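Local coordinates for uncharacterized protein (Aeromonas hydrophila J-1, PDB 6R1J) that serves as AhlC, one of the three components of the tripartite alpha-pore-forming toxin AHL, captured here in its soluble form, at residues Ser106-Asn110 against Phe211-Ile215; Ala16-Ile20 against Gln203-Phe207. The protein carries 3 engineered substitutions. All coordinates share one frame; numbering follows the deposited sequence.

In the fold
Both interactions use helix 163-236, which receives a different partner at each. In interaction 2 it packs against helix 5-21, and about two turns further on, in interaction 1, against helix 78-157. The contact centres lie about 14 Å apart, and each is within 8 Å of the centre of the chain. Along the sequence the order is 16-20, 106-110, 203-207, 211-215, with the two pairings crossing. Helix 28-70 touches both contacts, so four helices meet in this region. The evidence supports an all-helical bundle tied together by contacts distant in sequence, consistent with the elongated soluble form of an alpha-pore-forming toxin component; a second subunit adjoins interaction 2.

Interaction 1. Residues Ser106-Asn110 against Phe211-Ile215; sequences SQSAN and FGSLI
F211 reaches from helix 163-236 to S106, A109 and N110 of helix 78-157, and its ring accounts for much of the contact. With CG anti to the backbone N (chi1 -153°), the side chain is directed across the interface. Starting at its root, F211 CB lies 3.6 Å from N110 OD1, and CD2 is also close to that oxygen. The ring then passes the N110 side chain, the two running in opposite senses. N110 CB sits over one ring face, 4.1 Å from the F211 centroid and 27° off the ring normal, which meets the geometry of a CH-pi contact. On the other branch, F211 CE1 is 3.7 Å from S106 CB. Toward the tip, the ring turns its edge to the methyl of A109, with F211 CE2 and A109 CB 3.9 Å apart. Finally, F211 CZ lies 3.5 Å from S106 O, a carbonyl already bonded to N110 N within its own helix.

I215 fills the next turn. Its CG1 presses on S106 CB at 3.5 Å, tighter than usual carbon contact, while I215 CD1 lies 3.7 Å from N110 CB, and CG2 meets the Q107 CG methylene. No hydrogen bond crosses between the segments, and two of the polar side-chain atoms have partners outside the pair: S106 OG bonds to T102 O and N110 OD1 to S208 OG. On helix 28-70, L44 touches both S106 and F211, and V40 touches A109; M13 of helix 5-21 also meets F211.

The segment axes approach to 10.3 Å with their directions 161° apart, and S106 faces I215 while N110 faces F211. Such near-antiparallel packing of largely buried side chains, one turn apart on each helix, is characteristic of the core of an antiparallel helical bundle.

Interaction 2. Residues Ala16-Ile20 against Gln203-Phe207; sequences AEATI and QTTAF. With NA (sodium ion), chain D.
F207 holds CG anti to its N (chi1 -177°), which sends the ring along A16 and E17, whereas Q203, bent at chi2 (-60°), curls its amide back toward T19. The two segments form an antiparallel helix pair of the bundle, their directions 156° apart and their axes 9.3 Å apart at closest approach. A16 lies at the ring edge, its CB 3.8 Å from F207 CD2. I20 crosses the base of the same side chain at roughly a right angle: I20 CD1 is 3.8 Å from F207 CB, and 3.9 Å from T204 CG2. V37 of helix 28-70 and I113 of helix 78-157 also touch F207.

No direct hydrogen bond joins the segments. The polar link is a water that donates to Q203 OE1 at 2.7 Å and also hydrogen-bonds T19 OG1. That hydroxyl also bonds to S22 OG of the second subunit, so this side of the contact borders the assembly interface. E17, by contrast, meets the ring with its backbone N, at the edge, and with its CB, and directs its carboxylate out of the contact, where OE2 accepts from Q21 NE2 and binds the sodium ion at 2.4 Å.

Interaction 1. Residues Ser106-Asn110 against Phe211-Ile215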
ATOM      1  N   SER A 106      -9.881 -24.316 -11.217  1.00 34.70           N
ATOM      2  CA  SER A 106      -9.582 -23.171 -10.323  1.00 31.99           C
ATOM      3  C   SER A 106      -8.152 -22.670 -10.555  1.00 32.28           C
ATOM      4  O   SER A 106      -7.981 -21.467 -10.711  1.00 33.67           O
ATOM      5  CB  SER A 106      -9.830 -23.526  -8.879  1.00 31.92           C
ATOM      6  OG  SER A 106     -11.215 -23.799  -8.687  1.00 32.74           O
ATOM      7  N   GLN A 107      -7.163 -23.551 -10.491  1.00 31.77           N
ATOM      8  CA  GLN A 107      -5.753 -23.153 -10.687  1.00 37.76           C
ATOM      9  C   GLN A 107      -5.571 -22.500 -12.074  1.00 41.21           C
ATOM     10  O   GLN A 107      -4.833 -21.508 -12.135  1.00 36.56           O
ATOM     11  CB  GLN A 107      -4.832 -24.346 -10.501  1.00 38.15           C
ATOM     12  CG  GLN A 107      -4.665 -24.699  -9.036  1.00 44.05           C
ATOM     13  CD  GLN A 107      -4.030 -26.049  -8.885  1.00 43.80           C
ATOM     14  OE1 GLN A 107      -4.166 -26.907  -9.760  1.00 44.30           O
ATOM     15  NE2 GLN A 107      -3.316 -26.227  -7.778  1.00 49.19           N
ATOM     16  N   SER A 108      -6.193 -23.037 -13.122  1.00 39.87           N
ATOM     17  CA  SER A 108      -6.097 -22.460 -14.495  1.00 39.22           C
ATOM     18  C   SER A 108      -6.544 -21.010 -14.461  1.00 35.93           C
ATOM     19  O   SER A 108      -5.812 -20.166 -14.914  1.00 35.35           O
ATOM     20  CB  SER A 108      -6.911 -23.198 -15.505  1.00 39.34           C
ATOM     21  OG  SER A 108      -6.432 -24.513 -15.578  1.00 51.76           O
ATOM     22  N   ALA A 109      -7.752 -20.760 -13.991  1.00 33.21           N
ATOM     23  CA  ALA A 109      -8.337 -19.415 -14.009  1.00 34.79           C
ATOM     24  C   ALA A 109      -7.478 -18.474 -13.145  1.00 38.35           C
ATOM     25  O   ALA A 109      -7.259 -17.298 -13.554  1.00 32.05           O
ATOM     26  CB  ALA A 109      -9.768 -19.452 -13.524  1.00 31.71           C
ATOM     27  N   ASN A 110      -7.103 -18.931 -11.947  1.00 31.90           N
ATOM     28  CA  ASN A 110      -6.367 -18.067 -10.985  1.00 31.44           C
ATOM     29  C   ASN A 110      -4.990 -17.723 -11.577  1.00 30.68           C
ATOM     30  O   ASN A 110      -4.546 -16.583 -11.451  1.00 29.35           O
ATOM     31  CB  ASN A 110      -6.223 -18.727  -9.616  1.00 30.01           C
ATOM     32  CG  ASN A 110      -5.806 -17.745  -8.546  1.00 30.24           C
ATOM     33  OD1 ASN A 110      -6.320 -16.626  -8.468  1.00 32.75           O
ATOM     34  ND2 ASN A 110      -4.884 -18.173  -7.714  1.00 37.35           N
ATOM     35  N   PHE A 211      -9.644 -16.328  -4.049  1.00 32.37           N
ATOM     36  CA  PHE A 211      -9.604 -17.506  -4.946  1.00 32.19           C
ATOM     37  C   PHE A 211      -8.569 -18.483  -4.379  1.00 33.60           C
ATOM     38  O   PHE A 211      -8.765 -19.716  -4.397  1.00 31.60           O
ATOM     39  CB  PHE A 211      -9.236 -17.093  -6.379  1.00 33.58           C
ATOM     40  CG  PHE A 211      -9.732 -17.984  -7.486  1.00 31.83           C
ATOM     41  CD1 PHE A 211     -10.243 -19.252  -7.255  1.00 35.56           C
ATOM     42  CD2 PHE A 211      -9.666 -17.541  -8.801  1.00 34.26           C
ATOM     43  CE1 PHE A 211     -10.759 -20.026  -8.295  1.00 34.19           C
ATOM     44  CE2 PHE A 211     -10.101 -18.348  -9.850  1.00 33.86           C
ATOM     45  CZ  PHE A 211     -10.656 -19.582  -9.599  1.00 34.94           C
ATOM     46  N   GLY A 212      -7.408 -17.969  -3.962  1.00 31.72           N
ATOM     47  CA  GLY A 212      -6.347 -18.826  -3.391  1.00 31.82           C
ATOM     48  C   GLY A 212      -6.861 -19.591  -2.158  1.00 30.78           C
ATOM     49  O   GLY A 212      -6.470 -20.754  -1.952  1.00 28.51           O
ATOM     50  N   SER A 213      -7.660 -18.948  -1.309  1.00 32.22           N
ATOM     51  CA  SER A 213      -8.215 -19.610  -0.099  1.00 32.98           C
ATOM     52  C   SER A 213      -9.144 -20.737  -0.555  1.00 31.99           C
ATOM     53  O   SER A 213      -9.108 -21.831   0.025  1.00 31.74           O
ATOM     54  CB  SER A 213      -8.906 -18.630   0.785  1.00 35.23           C
ATOM     55  OG  SER A 213      -7.945 -17.774   1.368  1.00 41.53           O
ATOM     56  N   LEU A 214      -9.943 -20.484  -1.586  1.00 32.13           N
ATOM     57  CA  LEU A 214     -10.822 -21.527  -2.171  1.00 32.16           C
ATOM     58  C   LEU A 214      -9.984 -22.696  -2.699  1.00 30.88           C
ATOM     59  O   LEU A 214     -10.300 -23.869  -2.370  1.00 29.83           O
ATOM     60  CB  LEU A 214     -11.728 -20.893  -3.228  1.00 31.95           C
ATOM     61  CG  LEU A 214     -12.702 -21.838  -3.947  1.00 35.77           C
ATOM     62  CD1 LEU A 214     -13.914 -21.053  -4.456  1.00 41.05           C
ATOM     63  CD2 LEU A 214     -12.033 -22.562  -5.104  1.00 34.46           C
ATOM     64  N   ILE A 215      -8.941 -22.419  -3.477  1.00 32.63           N
ATOM     65  CA  ILE A 215      -8.067 -23.468  -4.080  1.00 30.52           C
ATOM     66  C   ILE A 215      -7.397 -24.287  -2.978  1.00 29.16           C
ATOM     67  O   ILE A 215      -7.314 -25.497  -3.116  1.00 29.45           O
ATOM     68  CB  ILE A 215      -7.073 -22.789  -5.037  1.00 33.23           C
ATOM     69  CG1 ILE A 215      -7.805 -22.369  -6.318  1.00 34.50           C
ATOM     70  CG2 ILE A 215      -5.855 -23.654  -5.324  1.00 33.54           C
ATOM     71  CD1 ILE A 215      -6.986 -21.391  -7.187  1.00 36.46           C
TER

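Interaction 2. Residues Ala16-Ile20 against Gln203-Phe207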
ATOM      1  N   ALA A  16     -15.942  -9.096  -5.020  1.00 37.24           N
ATOM      2  CA  ALA A  16     -14.770  -8.503  -5.702  1.00 39.92           C
ATOM      3  C   ALA A  16     -15.104  -8.388  -7.201  1.00 39.57           C
ATOM      4  O   ALA A  16     -14.779  -7.341  -7.803  1.00 38.79           O
ATOM      5  CB  ALA A  16     -13.521  -9.300  -5.468  1.00 32.82           C
ATOM      6  N   GLU A  17     -15.747  -9.418  -7.741  1.00 37.83           N
ATOM      7  CA  GLU A  17     -16.119  -9.517  -9.171  1.00 37.23           C
ATOM      8  C   GLU A  17     -17.019  -8.335  -9.544  1.00 38.55           C
ATOM      9  O   GLU A  17     -16.756  -7.745 -10.591  1.00 38.28           O
ATOM     10  CB  GLU A  17     -16.757 -10.870  -9.475  1.00 38.59           C
ATOM     11  CG  GLU A  17     -16.933 -11.150 -10.971  1.00 39.72           C
ATOM     12  CD  GLU A  17     -18.244 -10.705 -11.587  1.00 45.96           C
ATOM     13  OE1 GLU A  17     -19.157 -10.324 -10.806  1.00 42.72           O
ATOM     14  OE2 GLU A  17     -18.348 -10.718 -12.862  1.00 42.42           O
ATOM     15  N   ALA A  18     -18.031  -7.994  -8.749  1.00 36.47           N
ATOM     16  CA  ALA A  18     -18.933  -6.865  -9.061  1.00 37.01           C
ATOM     17  C   ALA A  18     -18.109  -5.570  -9.109  1.00 39.79           C
ATOM     18  O   ALA A  18     -18.289  -4.735  -9.995  1.00 34.13           O
ATOM     19  CB  ALA A  18     -20.002  -6.757  -8.011  1.00 41.14           C
ATOM     20  N   THR A  19     -17.201  -5.398  -8.152  1.00 37.32           N
ATOM     21  CA  THR A  19     -16.341  -4.207  -8.109  1.00 40.94           C
ATOM     22  C   THR A  19     -15.393  -4.211  -9.326  1.00 33.76           C
ATOM     23  O   THR A  19     -15.206  -3.124  -9.926  1.00 35.88           O
ATOM     24  CB  THR A  19     -15.643  -4.109  -6.755  1.00 39.93           C
ATOM     25  OG1 THR A  19     -16.694  -4.042  -5.794  1.00 40.50           O
ATOM     26  CG2 THR A  19     -14.805  -2.862  -6.646  1.00 39.20           C
ATOM     27  N   ILE A  20     -14.834  -5.364  -9.669  1.00 32.86           N
ATOM     28  CA  ILE A  20     -13.919  -5.485 -10.833  1.00 37.06           C
ATOM     29  C   ILE A  20     -14.666  -5.097 -12.112  1.00 35.98           C
ATOM     30  O   ILE A  20     -14.061  -4.404 -12.947  1.00 32.59           O
ATOM     31  CB  ILE A  20     -13.312  -6.885 -10.896  1.00 33.49           C
ATOM     32  CG1 ILE A  20     -12.278  -7.072  -9.778  1.00 33.29           C
ATOM     33  CG2 ILE A  20     -12.707  -7.120 -12.266  1.00 35.81           C
ATOM     34  CD1 ILE A  20     -11.781  -8.474  -9.614  1.00 35.65           C
ATOM     35  N   GLN A 203      -8.336  -4.605  -6.322  1.00 30.95           N
ATOM     36  CA  GLN A 203      -9.527  -5.476  -6.358  1.00 30.80           C
ATOM     37  C   GLN A 203      -9.164  -6.813  -6.967  1.00 34.92           C
ATOM     38  O   GLN A 203      -9.634  -7.831  -6.442  1.00 31.33           O
ATOM     39  CB  GLN A 203     -10.674  -4.801  -7.099  1.00 30.42           C
ATOM     40  CG  GLN A 203     -11.191  -3.603  -6.359  1.00 31.93           C
ATOM     41  CD  GLN A 203     -11.691  -4.031  -5.003  1.00 34.98           C
ATOM     42  OE1 GLN A 203     -12.583  -4.871  -4.903  1.00 39.77           O
ATOM     43  NE2 GLN A 203     -11.099  -3.455  -3.975  1.00 32.54           N
ATOM     44  N   THR A 204      -8.320  -6.856  -8.012  1.00 31.04           N
ATOM     45  CA  THR A 204      -7.969  -8.144  -8.618  1.00 32.26           C
ATOM     46  C   THR A 204      -7.043  -8.906  -7.671  1.00 32.05           C
ATOM     47  O   THR A 204      -7.134 -10.125  -7.649  1.00 32.86           O
ATOM     48  CB  THR A 204      -7.422  -8.040 -10.054  1.00 37.33           C
ATOM     49  OG1 THR A 204      -6.170  -7.411 -10.073  1.00 39.52           O
ATOM     50  CG2 THR A 204      -8.300  -7.204 -10.945  1.00 38.89           C
ATOM     51  N   THR A 205      -6.211  -8.229  -6.893  1.00 30.93           N
ATOM     52  CA  THR A 205      -5.333  -8.939  -5.923  1.00 32.14           C
ATOM     53  C   THR A 205      -6.239  -9.568  -4.845  1.00 31.61           C
ATOM     54  O   THR A 205      -5.977 -10.692  -4.427  1.00 34.16           O
ATOM     55  CB  THR A 205      -4.290  -7.999  -5.297  1.00 30.78           C
ATOM     56  OG1 THR A 205      -3.497  -7.492  -6.370  1.00 34.72           O
ATOM     57  CG2 THR A 205      -3.408  -8.698  -4.277  1.00 32.87           C
ATOM     58  N   ALA A 206      -7.269  -8.852  -4.424  1.00 33.13           N
ATOM     59  CA  ALA A 206      -8.171  -9.337  -3.355  1.00 33.46           C
ATOM     60  C   ALA A 206      -8.932 -10.541  -3.903  1.00 33.28           C
ATOM     61  O   ALA A 206      -9.095 -11.543  -3.205  1.00 32.40           O
ATOM     62  CB  ALA A 206      -9.054  -8.222  -2.898  1.00 36.19           C
ATOM     63  N   PHE A 207      -9.362 -10.479  -5.155  1.00 33.26           N
ATOM     64  CA  PHE A 207     -10.119 -11.589  -5.788  1.00 30.42           C
ATOM     65  C   PHE A 207      -9.254 -12.836  -5.798  1.00 30.13           C
ATOM     66  O   PHE A 207      -9.663 -13.915  -5.398  1.00 33.09           O
ATOM     67  CB  PHE A 207     -10.600 -11.219  -7.188  1.00 30.67           C
ATOM     68  CG  PHE A 207     -11.426 -12.305  -7.823  1.00 30.12           C
ATOM     69  CD1 PHE A 207     -10.828 -13.430  -8.350  1.00 33.01           C
ATOM     70  CD2 PHE A 207     -12.811 -12.209  -7.841  1.00 33.49           C
ATOM     71  CE1 PHE A 207     -11.597 -14.448  -8.905  1.00 32.89           C
ATOM     72  CE2 PHE A 207     -13.571 -13.212  -8.417  1.00 32.95           C
ATOM     73  CZ  PHE A 207     -12.965 -14.331  -8.942  1.00 28.41           C
TER
HETATM   74 NA    NA D 302     -20.489 -10.629 -13.972  1.00 62.26          NA
HETATM   75  O   HOH W   1     -21.322  -8.913 -11.718  1.00 54.87           O
HETATM   76  O   HOH W   2     -14.882  -5.635  -3.822  1.00 42.96           O
HETATM   77  O   HOH W   3     -20.538 -13.550 -14.436  1.00 47.41           O